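Alpha-1,4-endofucoidanase (Mariniflexile fucanivorans, PDB 6DLH) hydrolyses fucoidan at internal linkages as a retaining glycoside hydrolase of family 107 and carries several bound calcium ions. Local coordinates at residues D221-D226 against P263-A268; I250-A255 against T285-Y290; G456-T461 against M499-D504. All coordinates share one frame; numbering follows the deposited sequence.

Contact 1: D221-D226 against P263-A268; sequences DAWCFD and PNAAIA
The Trp223 indole lies side by side with Ile267, its CD1 3.9 Å from Ile267 CD1; CG anti to the carbonyl carbon (chi1 -62°) sets the ring on this course. Ala265 joins them at the ring edge, near the indole plane, with its CB 4.0 Å from Trp223 CD1. Ile267 serves a second ring through its other branch: its CG2 meets the edge of Phe225 at CE2, 3.8 Å away. Cys258 of helix 249-259 and Leu209 of helix 198-216 touch both aromatic side chains. The other face of the sheet carries smaller groups, the pairs Ala222 with Ala266 and Cys224 with Ala268, each with its CB atoms 4.4 Å apart. The two strands run parallel and share four backbone hydrogen bonds. Ala266 N and Ala268 N donate to Asp221 O and Trp223 O, while Trp223 N and Phe225 N return bonds to Ala266 O and Ala268 O; the last, Phe225 N to Ala268 O, is 2.7 Å long. Just before the strand, the Asp221 carboxylate turns from this contact to a salt bridge with Arg143. Two adjacent parallel strands joined through helix 249-259 make a beta-alpha-beta crossover, consistent with the beta/alpha barrel of the related GH29 fucosidases.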
ATOM      1  N   ASP A 221       2.220  -9.935 -11.632  1.00 33.25           N
ATOM      2  CA  ASP A 221       3.051 -10.967 -12.239  1.00 32.36           C
ATOM      3  C   ASP A 221       3.202 -12.182 -11.325  1.00 30.49           C
ATOM      4  O   ASP A 221       3.485 -13.276 -11.804  1.00 29.71           O
ATOM      5  CB  ASP A 221       4.417 -10.442 -12.691  1.00 31.03           C
ATOM      6  CG  ASP A 221       4.321  -9.323 -13.707  1.00 31.63           C
ATOM      7  OD1 ASP A 221       4.066  -8.185 -13.290  1.00 32.24           O
ATOM      8  OD2 ASP A 221       4.500  -9.603 -14.908  1.00 34.01           O
ATOM      9  N   ALA A 222       3.026 -11.986 -10.012  1.00 32.42           N
ATOM     10  CA  ALA A 222       3.321 -13.027  -9.035  1.00 30.66           C
ATOM     11  C   ALA A 222       2.464 -12.822  -7.796  1.00 29.95           C
ATOM     12  O   ALA A 222       2.136 -11.687  -7.470  1.00 30.44           O
ATOM     13  CB  ALA A 222       4.792 -13.010  -8.672  1.00 28.99           C
ATOM     14  N   TRP A 223       2.118 -13.937  -7.135  1.00 29.99           N
ATOM     15  CA  TRP A 223       1.442 -13.955  -5.849  1.00 29.81           C
ATOM     16  C   TRP A 223       2.259 -14.798  -4.871  1.00 29.98           C
ATOM     17  O   TRP A 223       2.642 -15.918  -5.192  1.00 31.42           O
ATOM     18  CB  TRP A 223       0.045 -14.578  -5.991  1.00 29.94           C
ATOM     19  CG  TRP A 223      -0.921 -13.876  -6.896  1.00 29.61           C
ATOM     20  CD1 TRP A 223      -1.003 -13.984  -8.253  1.00 28.62           C
ATOM     21  CD2 TRP A 223      -1.989 -13.002  -6.492  1.00 29.06           C
ATOM     22  NE1 TRP A 223      -2.038 -13.222  -8.722  1.00 32.57           N
ATOM     23  CE2 TRP A 223      -2.661 -12.608  -7.666  1.00 30.47           C
ATOM     24  CE3 TRP A 223      -2.438 -12.512  -5.261  1.00 30.44           C
ATOM     25  CZ2 TRP A 223      -3.750 -11.737  -7.643  1.00 30.36           C
ATOM     26  CZ3 TRP A 223      -3.512 -11.649  -5.236  1.00 31.06           C
ATOM     27  CH2 TRP A 223      -4.156 -11.268  -6.415  1.00 30.39           C
ATOM     28  N   CYS A 224       2.492 -14.293  -3.657  1.00 29.23           N
ATOM     29  CA  CYS A 224       3.096 -15.147  -2.647  1.00 30.16           C
ATOM     30  C   CYS A 224       2.166 -15.230  -1.442  1.00 30.75           C
ATOM     31  O   CYS A 224       1.785 -14.197  -0.894  1.00 31.12           O
ATOM     32  CB  CYS A 224       4.501 -14.686  -2.261  1.00 29.50           C
ATOM     33  SG  CYS A 224       4.572 -13.020  -1.546  1.00 28.52           S
ATOM     34  N   PHE A 225       1.820 -16.468  -1.046  1.00 30.03           N
ATOM     35  CA  PHE A 225       0.857 -16.718   0.016  1.00 30.17           C
ATOM     36  C   PHE A 225       1.576 -17.174   1.279  1.00 30.68           C
ATOM     37  O   PHE A 225       2.129 -18.270   1.326  1.00 33.90           O
ATOM     38  CB  PHE A 225      -0.180 -17.759  -0.428  1.00 31.17           C
ATOM     39  CG  PHE A 225      -1.058 -17.305  -1.567  1.00 31.08           C
ATOM     40  CD1 PHE A 225      -2.158 -16.489  -1.333  1.00 30.92           C
ATOM     41  CD2 PHE A 225      -0.780 -17.683  -2.873  1.00 30.54           C
ATOM     42  CE1 PHE A 225      -2.959 -16.056  -2.382  1.00 31.60           C
ATOM     43  CE2 PHE A 225      -1.577 -17.245  -3.922  1.00 30.58           C
ATOM     44  CZ  PHE A 225      -2.665 -16.435  -3.674  1.00 31.09           C
ATOM     45  N   ASP A 226       1.522 -16.329   2.310  1.00 31.45           N
ATOM     46  CA  ASP A 226       2.192 -16.560   3.575  1.00 33.74           C
ATOM     47  C   ASP A 226       1.305 -17.426   4.467  1.00 36.70           C
ATOM     48  O   ASP A 226       0.101 -17.520   4.235  1.00 36.58           O
ATOM     49  CB  ASP A 226       2.488 -15.218   4.248  1.00 33.49           C
ATOM     50  CG  ASP A 226       3.593 -15.245   5.289  1.00 34.30           C
ATOM     51  OD1 ASP A 226       4.233 -16.305   5.448  1.00 32.53           O
ATOM     52  OD2 ASP A 226       3.810 -14.189   5.928  1.00 35.01           O
ATOM     53  N   PRO A 263      -3.070 -15.984 -16.486  1.00 49.63           N
ATOM     54  CA  PRO A 263      -2.672 -17.388 -16.576  1.00 49.55           C
ATOM     55  C   PRO A 263      -1.157 -17.551 -16.469  1.00 49.11           C
ATOM     56  O   PRO A 263      -0.662 -18.669 -16.368  1.00 48.68           O
ATOM     57  CB  PRO A 263      -3.180 -17.816 -17.965  1.00 47.39           C
ATOM     58  CG  PRO A 263      -3.191 -16.534 -18.773  1.00 46.21           C
ATOM     59  CD  PRO A 263      -3.517 -15.437 -17.780  1.00 44.90           C
ATOM     60  N   ASN A 264      -0.436 -16.424 -16.493  1.00 47.93           N
ATOM     61  CA  ASN A 264       1.017 -16.434 -16.465  1.00 46.84           C
ATOM     62  C   ASN A 264       1.522 -16.017 -15.085  1.00 44.13           C
ATOM     63  O   ASN A 264       2.728 -15.956 -14.860  1.00 46.21           O
ATOM     64  CB  ASN A 264       1.613 -15.528 -17.544  1.00 49.08           C
ATOM     65  CG  ASN A 264       1.366 -16.025 -18.952  1.00 52.16           C
ATOM     66  OD1 ASN A 264       1.454 -17.220 -19.227  1.00 51.61           O
ATOM     67  ND2 ASN A 264       1.084 -15.104 -19.859  1.00 52.11           N
ATOM     68  N   ALA A 265       0.595 -15.716 -14.173  1.00 40.03           N
ATOM     69  CA  ALA A 265       0.965 -15.302 -12.831  1.00 39.73           C
ATOM     70  C   ALA A 265       1.681 -16.450 -12.118  1.00 38.71           C
ATOM     71  O   ALA A 265       1.184 -17.574 -12.101  1.00 38.99           O
ATOM     72  CB  ALA A 265      -0.261 -14.836 -12.082  1.00 37.02           C
ATOM     73  N   ALA A 266       2.857 -16.152 -11.547  1.00 37.22           N
ATOM     74  CA  ALA A 266       3.653 -17.122 -10.802  1.00 32.69           C
ATOM     75  C   ALA A 266       3.191 -17.158  -9.347  1.00 31.87           C
ATOM     76  O   ALA A 266       2.961 -16.108  -8.745  1.00 33.31           O
ATOM     77  CB  ALA A 266       5.114 -16.768 -10.915  1.00 31.76           C
ATOM     78  N   ILE A 267       3.067 -18.372  -8.789  1.00 31.28           N
ATOM     79  CA  ILE A 267       2.459 -18.575  -7.475  1.00 30.61           C
ATOM     80  C   ILE A 267       3.492 -19.194  -6.538  1.00 30.48           C
ATOM     81  O   ILE A 267       4.263 -20.060  -6.956  1.00 31.49           O
ATOM     82  CB  ILE A 267       1.198 -19.475  -7.555  1.00 30.24           C
ATOM     83  CG1 ILE A 267       0.289 -19.164  -8.756  1.00 28.78           C
ATOM     84  CG2 ILE A 267       0.430 -19.484  -6.237  1.00 28.30           C
ATOM     85  CD1 ILE A 267      -0.202 -17.730  -8.837  1.00 28.06           C
ATOM     86  N   ALA A 268       3.469 -18.762  -5.269  1.00 29.38           N
ATOM     87  CA  ALA A 268       4.313 -19.349  -4.240  1.00 30.94           C
ATOM     88  C   ALA A 268       3.552 -19.396  -2.921  1.00 30.88           C
ATOM     89  O   ALA A 268       2.902 -18.423  -2.559  1.00 32.35           O
ATOM     90  CB  ALA A 268       5.601 -18.568  -4.095  1.00 30.17           C
TER
HETATM   91  O   HOH W   1       4.498 -13.993 -14.010  1.00 41.01           O

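Contact 2: I250-A255 against T285-Y290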
ATOM      1  N   ILE A 250      -7.095 -26.765  -1.545  1.00 50.02           N
ATOM      2  CA  ILE A 250      -7.003 -25.361  -1.181  1.00 46.94           C
ATOM      3  C   ILE A 250      -5.882 -24.702  -1.984  1.00 46.36           C
ATOM      4  O   ILE A 250      -6.066 -23.608  -2.510  1.00 46.09           O
ATOM      5  CB  ILE A 250      -6.822 -25.188   0.340  1.00 46.77           C
ATOM      6  CG1 ILE A 250      -7.828 -26.036   1.126  1.00 46.19           C
ATOM      7  CG2 ILE A 250      -6.892 -23.716   0.716  1.00 43.84           C
ATOM      8  CD1 ILE A 250      -7.706 -25.933   2.630  1.00 48.69           C
ATOM      9  N   TYR A 251      -4.734 -25.388  -2.094  1.00 44.53           N
ATOM     10  CA  TYR A 251      -3.623 -24.895  -2.892  1.00 43.14           C
ATOM     11  C   TYR A 251      -4.101 -24.615  -4.313  1.00 45.35           C
ATOM     12  O   TYR A 251      -3.730 -23.601  -4.903  1.00 45.50           O
ATOM     13  CB  TYR A 251      -2.422 -25.843  -2.820  1.00 40.65           C
ATOM     14  CG  TYR A 251      -1.752 -25.873  -1.468  1.00 39.63           C
ATOM     15  CD1 TYR A 251      -0.814 -24.913  -1.102  1.00 37.29           C
ATOM     16  CD2 TYR A 251      -2.073 -26.848  -0.540  1.00 38.14           C
ATOM     17  CE1 TYR A 251      -0.209 -24.933   0.146  1.00 34.62           C
ATOM     18  CE2 TYR A 251      -1.481 -26.879   0.713  1.00 36.02           C
ATOM     19  CZ  TYR A 251      -0.543 -25.923   1.056  1.00 35.63           C
ATOM     20  OH  TYR A 251       0.027 -25.958   2.298  1.00 32.80           O
ATOM     21  N   GLN A 252      -4.954 -25.513  -4.821  1.00 46.34           N
ATOM     22  CA  GLN A 252      -5.515 -25.429  -6.161  1.00 48.55           C
ATOM     23  C   GLN A 252      -6.472 -24.244  -6.261  1.00 47.05           C
ATOM     24  O   GLN A 252      -6.424 -23.486  -7.228  1.00 47.49           O
ATOM     25  CB  GLN A 252      -6.261 -26.718  -6.511  1.00 47.57           C
ATOM     26  CG  GLN A 252      -6.654 -26.802  -7.980  1.00 47.18           C
ATOM     27  CD  GLN A 252      -7.292 -28.121  -8.343  1.00 45.58           C
ATOM     28  OE1 GLN A 252      -7.960 -28.750  -7.521  1.00 42.10           O
ATOM     29  NE2 GLN A 252      -7.090 -28.542  -9.584  1.00 41.65           N
ATOM     30  N   ALA A 253      -7.336 -24.097  -5.251  1.00 47.02           N
ATOM     31  CA  ALA A 253      -8.354 -23.061  -5.260  1.00 49.82           C
ATOM     32  C   ALA A 253      -7.688 -21.697  -5.435  1.00 50.84           C
ATOM     33  O   ALA A 253      -8.114 -20.895  -6.266  1.00 52.66           O
ATOM     34  CB  ALA A 253      -9.185 -23.132  -3.999  1.00 47.69           C
ATOM     35  N   PHE A 254      -6.609 -21.481  -4.672  1.00 47.53           N
ATOM     36  CA  PHE A 254      -5.899 -20.214  -4.641  1.00 42.57           C
ATOM     37  C   PHE A 254      -5.191 -19.977  -5.973  1.00 45.20           C
ATOM     38  O   PHE A 254      -5.330 -18.903  -6.561  1.00 47.00           O
ATOM     39  CB  PHE A 254      -4.977 -20.165  -3.423  1.00 40.23           C
ATOM     40  CG  PHE A 254      -5.650 -19.769  -2.136  1.00 38.39           C
ATOM     41  CD1 PHE A 254      -6.743 -20.475  -1.651  1.00 40.76           C
ATOM     42  CD2 PHE A 254      -5.176 -18.701  -1.389  1.00 38.56           C
ATOM     43  CE1 PHE A 254      -7.354 -20.113  -0.457  1.00 39.21           C
ATOM     44  CE2 PHE A 254      -5.792 -18.332  -0.200  1.00 39.07           C
ATOM     45  CZ  PHE A 254      -6.881 -19.038   0.265  1.00 39.02           C
ATOM     46  N   ALA A 255      -4.464 -20.990  -6.461  1.00 44.50           N
ATOM     47  CA  ALA A 255      -3.712 -20.836  -7.696  1.00 46.72           C
ATOM     48  C   ALA A 255      -4.646 -20.554  -8.874  1.00 48.99           C
ATOM     49  O   ALA A 255      -4.382 -19.651  -9.665  1.00 49.05           O
ATOM     50  CB  ALA A 255      -2.845 -22.041  -7.943  1.00 47.02           C
ATOM     51  N   THR A 285       4.575 -27.660  -4.022  1.00 37.41           N
ATOM     52  CA  THR A 285       3.267 -28.242  -4.256  1.00 38.02           C
ATOM     53  C   THR A 285       3.035 -28.272  -5.764  1.00 40.28           C
ATOM     54  O   THR A 285       3.906 -27.872  -6.535  1.00 39.19           O
ATOM     55  CB  THR A 285       2.147 -27.471  -3.548  1.00 36.59           C
ATOM     56  OG1 THR A 285       2.054 -26.177  -4.145  1.00 36.83           O
ATOM     57  CG2 THR A 285       2.333 -27.378  -2.051  1.00 38.30           C
ATOM     58  N   LEU A 286       1.853 -28.745  -6.176  1.00 44.20           N
ATOM     59  CA  LEU A 286       1.513 -28.787  -7.589  1.00 46.08           C
ATOM     60  C   LEU A 286       1.221 -27.375  -8.100  1.00 45.87           C
ATOM     61  O   LEU A 286       1.016 -27.181  -9.296  1.00 47.77           O
ATOM     62  CB  LEU A 286       0.312 -29.719  -7.789  1.00 45.67           C
ATOM     63  CG  LEU A 286       0.583 -31.214  -7.589  1.00 46.28           C
ATOM     64  CD1 LEU A 286      -0.703 -31.960  -7.267  1.00 44.74           C
ATOM     65  CD2 LEU A 286       1.272 -31.827  -8.801  1.00 43.64           C
ATOM     66  N   PHE A 287       1.231 -26.386  -7.196  1.00 45.68           N
ATOM     67  CA  PHE A 287       0.727 -25.063  -7.535  1.00 46.87           C
ATOM     68  C   PHE A 287       1.777 -23.974  -7.307  1.00 44.61           C
ATOM     69  O   PHE A 287       1.488 -22.797  -7.508  1.00 45.68           O
ATOM     70  CB  PHE A 287      -0.631 -24.822  -6.862  1.00 49.19           C
ATOM     71  CG  PHE A 287      -1.660 -25.867  -7.213  1.00 52.56           C
ATOM     72  CD1 PHE A 287      -2.256 -25.885  -8.467  1.00 55.04           C
ATOM     73  CD2 PHE A 287      -1.995 -26.866  -6.310  1.00 55.48           C
ATOM     74  CE1 PHE A 287      -3.180 -26.865  -8.800  1.00 58.40           C
ATOM     75  CE2 PHE A 287      -2.914 -27.850  -6.645  1.00 57.72           C
ATOM     76  CZ  PHE A 287      -3.504 -27.848  -7.890  1.00 57.31           C
ATOM     77  N   ASP A 288       2.999 -24.379  -6.930  1.00 42.38           N
ATOM     78  CA  ASP A 288       4.124 -23.471  -6.765  1.00 36.73           C
ATOM     79  C   ASP A 288       4.847 -23.292  -8.098  1.00 35.15           C
ATOM     80  O   ASP A 288       5.310 -24.263  -8.691  1.00 32.95           O
ATOM     81  CB  ASP A 288       5.102 -23.997  -5.711  1.00 35.88           C
ATOM     82  CG  ASP A 288       4.658 -23.761  -4.280  1.00 35.72           C
ATOM     83  OD1 ASP A 288       4.639 -22.577  -3.855  1.00 35.29           O
ATOM     84  OD2 ASP A 288       4.346 -24.757  -3.597  1.00 34.45           O
ATOM     85  N   ASP A 289       4.952 -22.040  -8.556  1.00 33.54           N
ATOM     86  CA  ASP A 289       5.768 -21.708  -9.713  1.00 33.14           C
ATOM     87  C   ASP A 289       7.161 -21.310  -9.237  1.00 31.59           C
ATOM     88  O   ASP A 289       8.126 -21.431  -9.984  1.00 30.50           O
ATOM     89  CB  ASP A 289       5.143 -20.587 -10.551  1.00 34.99           C
ATOM     90  CG  ASP A 289       3.817 -20.968 -11.187  1.00 35.78           C
ATOM     91  OD1 ASP A 289       3.841 -21.737 -12.168  1.00 39.48           O
ATOM     92  OD2 ASP A 289       2.779 -20.499 -10.695  1.00 35.22           O
ATOM     93  N   TYR A 290       7.243 -20.809  -7.997  1.00 31.74           N
ATOM     94  CA  TYR A 290       8.519 -20.474  -7.381  1.00 30.36           C
ATOM     95  C   TYR A 290       8.463 -20.747  -5.883  1.00 30.11           C
ATOM     96  O   TYR A 290       7.382 -20.893  -5.311  1.00 29.59           O
ATOM     97  CB  TYR A 290       8.929 -19.028  -7.691  1.00 29.12           C
ATOM     98  CG  TYR A 290       8.085 -17.931  -7.090  1.00 27.83           C
ATOM     99  CD1 TYR A 290       6.780 -17.702  -7.513  1.00 28.96           C
ATOM    100  CD2 TYR A 290       8.609 -17.082  -6.130  1.00 27.57           C
ATOM    101  CE1 TYR A 290       6.008 -16.680  -6.979  1.00 27.07           C
ATOM    102  CE2 TYR A 290       7.855 -16.050  -5.588  1.00 27.49           C
ATOM    103  CZ  TYR A 290       6.554 -15.845  -6.018  1.00 27.30           C
ATOM    104  OH  TYR A 290       5.818 -14.830  -5.481  1.00 25.99           O
TER
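Phe287 reaches from its loop onto helix 249-259. Its CB rests 3.7 Å from Ala255 CB, and CG, anti to the carbonyl carbon (chi1 -56°), comes beside the backbone carbonyl of Tyr251. Beyond CG the ring divides its neighbours: CD1 touches Ala255 CB, whereas CD2 lies 3.7 Å from Tyr251 CB. CE1 and CE2 reach Gln252 CG and CB respectively, and at the tip CZ is 3.3 Å from Gln252 CB. The backbone of that glutamine covers one ring face, its CA 3.5 Å from the centroid of Phe287 and nearly on the ring normal, a CH-pi contact; Leu286 CB lies over the opposite face, offset toward the rim. An alanine in place of Phe287 would keep the CB contact with Ala255 but, without the ring, would probably open a gap beside Gln252 and Tyr251 and leave the glutamine chain freer to move. A second CH-pi contact comes from Thr285, whose CG2 stands 4.2 Å from the centroid of the Tyr251 ring, over its face. The Thr285 hydroxyl is occupied within the loop: OG1 accepts from Phe287 N at 3.2 Å, an ST turn, and donates to Asp288 OD2. That carboxylate oxygen also receives Thr285 N at 2.9 Å, through its anti lone pair, so two donors grip it across the type I turn 285-288. No hydrogen bond joins 250-255 to 285-290, and the polar tips of Tyr251 and Gln252 go to Asn271 and Arg249. The seam is held by carbon contacts, while the hydrogen bonds among Thr285, Phe287 and Asp288 shape the turn that presents the phenylalanine.

Contact 3: G456-T461 against M499-D504; sequences GITGLT and MAQDSD. With CA (calcium ion), chain I.
Met499, within strand 494-502, pairs with Thr461, and its chain, bent at chi3 (-60°), brings CE to 3.5 Å from Thr461 CG2. Their backbones form a hydrogen-bonded antiparallel pair: Met499 N donates to Thr461 O, and Thr461 N to Met499 O. Ala500 turns to the other face, its CB 4.4 Å from Ile457 CD1 and near Leu460 CD1, a small apolar patch backed by Trp480 and Phe449. Gln501 faces two residues, Thr458 and Gly459, in a classic beta bulge. Its O accepts from Thr458 N at 2.7 Å, the donor standing above the carbonyl plane, while its N donates to Gly459 O at 2.9 Å. The extended Gln501 side chain places OE1 3.4 Å from Thr458 OG1, at best a weak bond; Gly459, with no side chain, leaves room for that oxygen beside it. Asp502 presses its CB on Gly456 O and binds the calcium ion through OD2 at 2.9 Å. Its OD1 accepts from Asp504 N at 3.1 Å, an Asx turn that anchors the carboxylate. Ser503 N and Gly456 O are bridged by one water, and a second water links Ser503 OG to the calcium, whose other ligands are Gly419, Asp451 and Glu453. The bulged antiparallel pair, ending at a calcium site, lies in the sheet of a putative Ig domain.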
ATOM      1  N   GLY A 456      30.478   2.686 -24.519  1.00 35.40           N
ATOM      2  CA  GLY A 456      29.327   3.517 -24.809  1.00 36.51           C
ATOM      3  C   GLY A 456      28.365   2.849 -25.784  1.00 38.02           C
ATOM      4  O   GLY A 456      28.731   1.902 -26.478  1.00 38.80           O
ATOM      5  N   ILE A 457      27.133   3.369 -25.803  1.00 37.81           N
ATOM      6  CA  ILE A 457      26.099   3.033 -26.767  1.00 40.69           C
ATOM      7  C   ILE A 457      26.401   3.784 -28.066  1.00 43.59           C
ATOM      8  O   ILE A 457      26.432   5.014 -28.071  1.00 42.92           O
ATOM      9  CB  ILE A 457      24.729   3.445 -26.190  1.00 39.00           C
ATOM     10  CG1 ILE A 457      24.373   2.662 -24.920  1.00 39.12           C
ATOM     11  CG2 ILE A 457      23.635   3.364 -27.249  1.00 38.18           C
ATOM     12  CD1 ILE A 457      24.031   1.198 -25.145  1.00 36.99           C
ATOM     13  N   THR A 458      26.612   3.040 -29.161  1.00 43.86           N
ATOM     14  CA  THR A 458      27.109   3.620 -30.402  1.00 43.25           C
ATOM     15  C   THR A 458      25.962   3.877 -31.376  1.00 45.55           C
ATOM     16  O   THR A 458      26.163   4.510 -32.409  1.00 45.83           O
ATOM     17  CB  THR A 458      28.198   2.760 -31.057  1.00 43.58           C
ATOM     18  OG1 THR A 458      27.717   1.420 -31.202  1.00 42.47           O
ATOM     19  CG2 THR A 458      29.518   2.799 -30.314  1.00 40.04           C
ATOM     20  N   GLY A 459      24.767   3.381 -31.038  1.00 43.88           N
ATOM     21  CA  GLY A 459      23.605   3.585 -31.884  1.00 41.81           C
ATOM     22  C   GLY A 459      22.328   3.072 -31.229  1.00 42.99           C
ATOM     23  O   GLY A 459      22.373   2.176 -30.388  1.00 38.76           O
ATOM     24  N   LEU A 460      21.201   3.687 -31.607  1.00 43.78           N
ATOM     25  CA  LEU A 460      19.879   3.143 -31.340  1.00 46.20           C
ATOM     26  C   LEU A 460      19.057   3.250 -32.618  1.00 48.92           C
ATOM     27  O   LEU A 460      18.998   4.316 -33.230  1.00 51.97           O
ATOM     28  CB  LEU A 460      19.192   3.905 -30.201  1.00 44.55           C
ATOM     29  CG  LEU A 460      17.719   3.540 -29.981  1.00 46.27           C
ATOM     30  CD1 LEU A 460      17.577   2.223 -29.224  1.00 46.28           C
ATOM     31  CD2 LEU A 460      16.964   4.647 -29.259  1.00 43.70           C
ATOM     32  N   THR A 461      18.423   2.137 -32.995  1.00 49.41           N
ATOM     33  CA  THR A 461      17.543   2.093 -34.152  1.00 48.84           C
ATOM     34  C   THR A 461      16.457   1.056 -33.899  1.00 47.85           C
ATOM     35  O   THR A 461      16.435   0.423 -32.847  1.00 50.41           O
ATOM     36  CB  THR A 461      18.342   1.910 -35.453  1.00 52.39           C
ATOM     37  OG1 THR A 461      17.419   1.976 -36.545  1.00 56.57           O
ATOM     38  CG2 THR A 461      19.162   0.636 -35.491  1.00 48.70           C
ATOM     39  N   MET A 499      16.587  -1.299 -30.833  1.00 42.83           N
ATOM     40  CA  MET A 499      17.854  -2.009 -30.863  1.00 44.41           C
ATOM     41  C   MET A 499      18.998  -1.099 -30.420  1.00 44.84           C
ATOM     42  O   MET A 499      19.364  -0.143 -31.108  1.00 42.37           O
ATOM     43  CB  MET A 499      18.129  -2.547 -32.266  1.00 48.48           C
ATOM     44  CG  MET A 499      17.062  -3.513 -32.755  1.00 52.57           C
ATOM     45  SD  MET A 499      17.345  -3.904 -34.491  1.00 62.19           S
ATOM     46  CE  MET A 499      17.216  -2.282 -35.240  1.00 55.87           C
ATOM     47  N   ALA A 500      19.565  -1.422 -29.254  1.00 39.99           N
ATOM     48  CA  ALA A 500      20.665  -0.643 -28.719  1.00 39.25           C
ATOM     49  C   ALA A 500      21.976  -1.314 -29.109  1.00 40.16           C
ATOM     50  O   ALA A 500      22.082  -2.535 -29.062  1.00 40.76           O
ATOM     51  CB  ALA A 500      20.522  -0.507 -27.223  1.00 37.82           C
ATOM     52  N   GLN A 501      22.966  -0.497 -29.486  1.00 37.77           N
ATOM     53  CA  GLN A 501      24.203  -1.013 -30.036  1.00 38.84           C
ATOM     54  C   GLN A 501      25.380  -0.490 -29.223  1.00 37.29           C
ATOM     55  O   GLN A 501      25.377   0.661 -28.787  1.00 36.46           O
ATOM     56  CB  GLN A 501      24.348  -0.593 -31.505  1.00 42.41           C
ATOM     57  CG  GLN A 501      25.560  -1.213 -32.191  1.00 45.84           C
ATOM     58  CD  GLN A 501      25.821  -0.707 -33.590  1.00 50.85           C
ATOM     59  OE1 GLN A 501      25.756   0.492 -33.863  1.00 52.47           O
ATOM     60  NE2 GLN A 501      26.151  -1.626 -34.486  1.00 48.91           N
ATOM     61  N   ASP A 502      26.378  -1.363 -29.040  1.00 36.37           N
ATOM     62  CA  ASP A 502      27.713  -0.974 -28.615  1.00 35.79           C
ATOM     63  C   ASP A 502      28.734  -1.706 -29.486  1.00 35.17           C
ATOM     64  O   ASP A 502      28.367  -2.408 -30.431  1.00 33.48           O
ATOM     65  CB  ASP A 502      27.915  -1.152 -27.106  1.00 38.56           C
ATOM     66  CG  ASP A 502      27.790  -2.574 -26.573  1.00 41.56           C
ATOM     67  OD1 ASP A 502      27.699  -3.522 -27.391  1.00 39.49           O
ATOM     68  OD2 ASP A 502      27.783  -2.723 -25.322  1.00 44.04           O
ATOM     69  N   SER A 503      30.017  -1.554 -29.148  1.00 34.93           N
ATOM     70  CA  SER A 503      31.090  -2.105 -29.961  1.00 40.91           C
ATOM     71  C   SER A 503      30.953  -3.622 -30.112  1.00 44.04           C
ATOM     72  O   SER A 503      31.575  -4.198 -31.002  1.00 47.17           O
ATOM     73  CB  SER A 503      32.437  -1.730 -29.399  1.00 38.50           C
ATOM     74  OG  SER A 503      32.623  -2.344 -28.132  1.00 37.95           O
ATOM     75  N   ASP A 504      30.125  -4.246 -29.258  1.00 50.38           N
ATOM     76  CA  ASP A 504      30.058  -5.695 -29.093  1.00 48.96           C
ATOM     77  C   ASP A 504      28.836  -6.287 -29.802  1.00 44.66           C
ATOM     78  O   ASP A 504      28.773  -7.496 -30.013  1.00 41.92           O
ATOM     79  CB  ASP A 504      30.066  -6.085 -27.607  1.00 54.69           C
ATOM     80  CG  ASP A 504      30.379  -7.555 -27.342  1.00 60.55           C
ATOM     81  OD1 ASP A 504      31.559  -7.942 -27.496  1.00 65.34           O
ATOM     82  OD2 ASP A 504      29.443  -8.309 -26.993  1.00 57.98           O
TER
HETATM   83 CA    CA I 808      30.087  -3.975 -24.215  1.00 67.25          CA
HETATM   84  O   HOH W   2      30.931   0.506 -27.262  1.00 35.13           O
HETATM   85  O   HOH W   3      31.068  -2.253 -25.786  1.00 40.78           O

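In the fold
Contacts 1 and 2 adjoin each other in the same parallel-sheet domain, probably the catalytic one, their centres about 9 Å apart, and their segments alternate along the sequence. Helix 249-259 belongs to contact 2 and leads into the strand of contact 1; loop 285-290 comes back to that strand, with Asp289 N and Tyr290 N probably bonded to Ile267 O. Both are largely buried, but contact 1 joins strands by backbone hydrogen bonds, contact 2 helix and loop by carbon contacts. Contact 3 lies apart, its centre about 35 Å from that of contact 1, in a putative Ig-like domain; only partly buried, it combines antiparallel bonding with waters and a bound calcium ion.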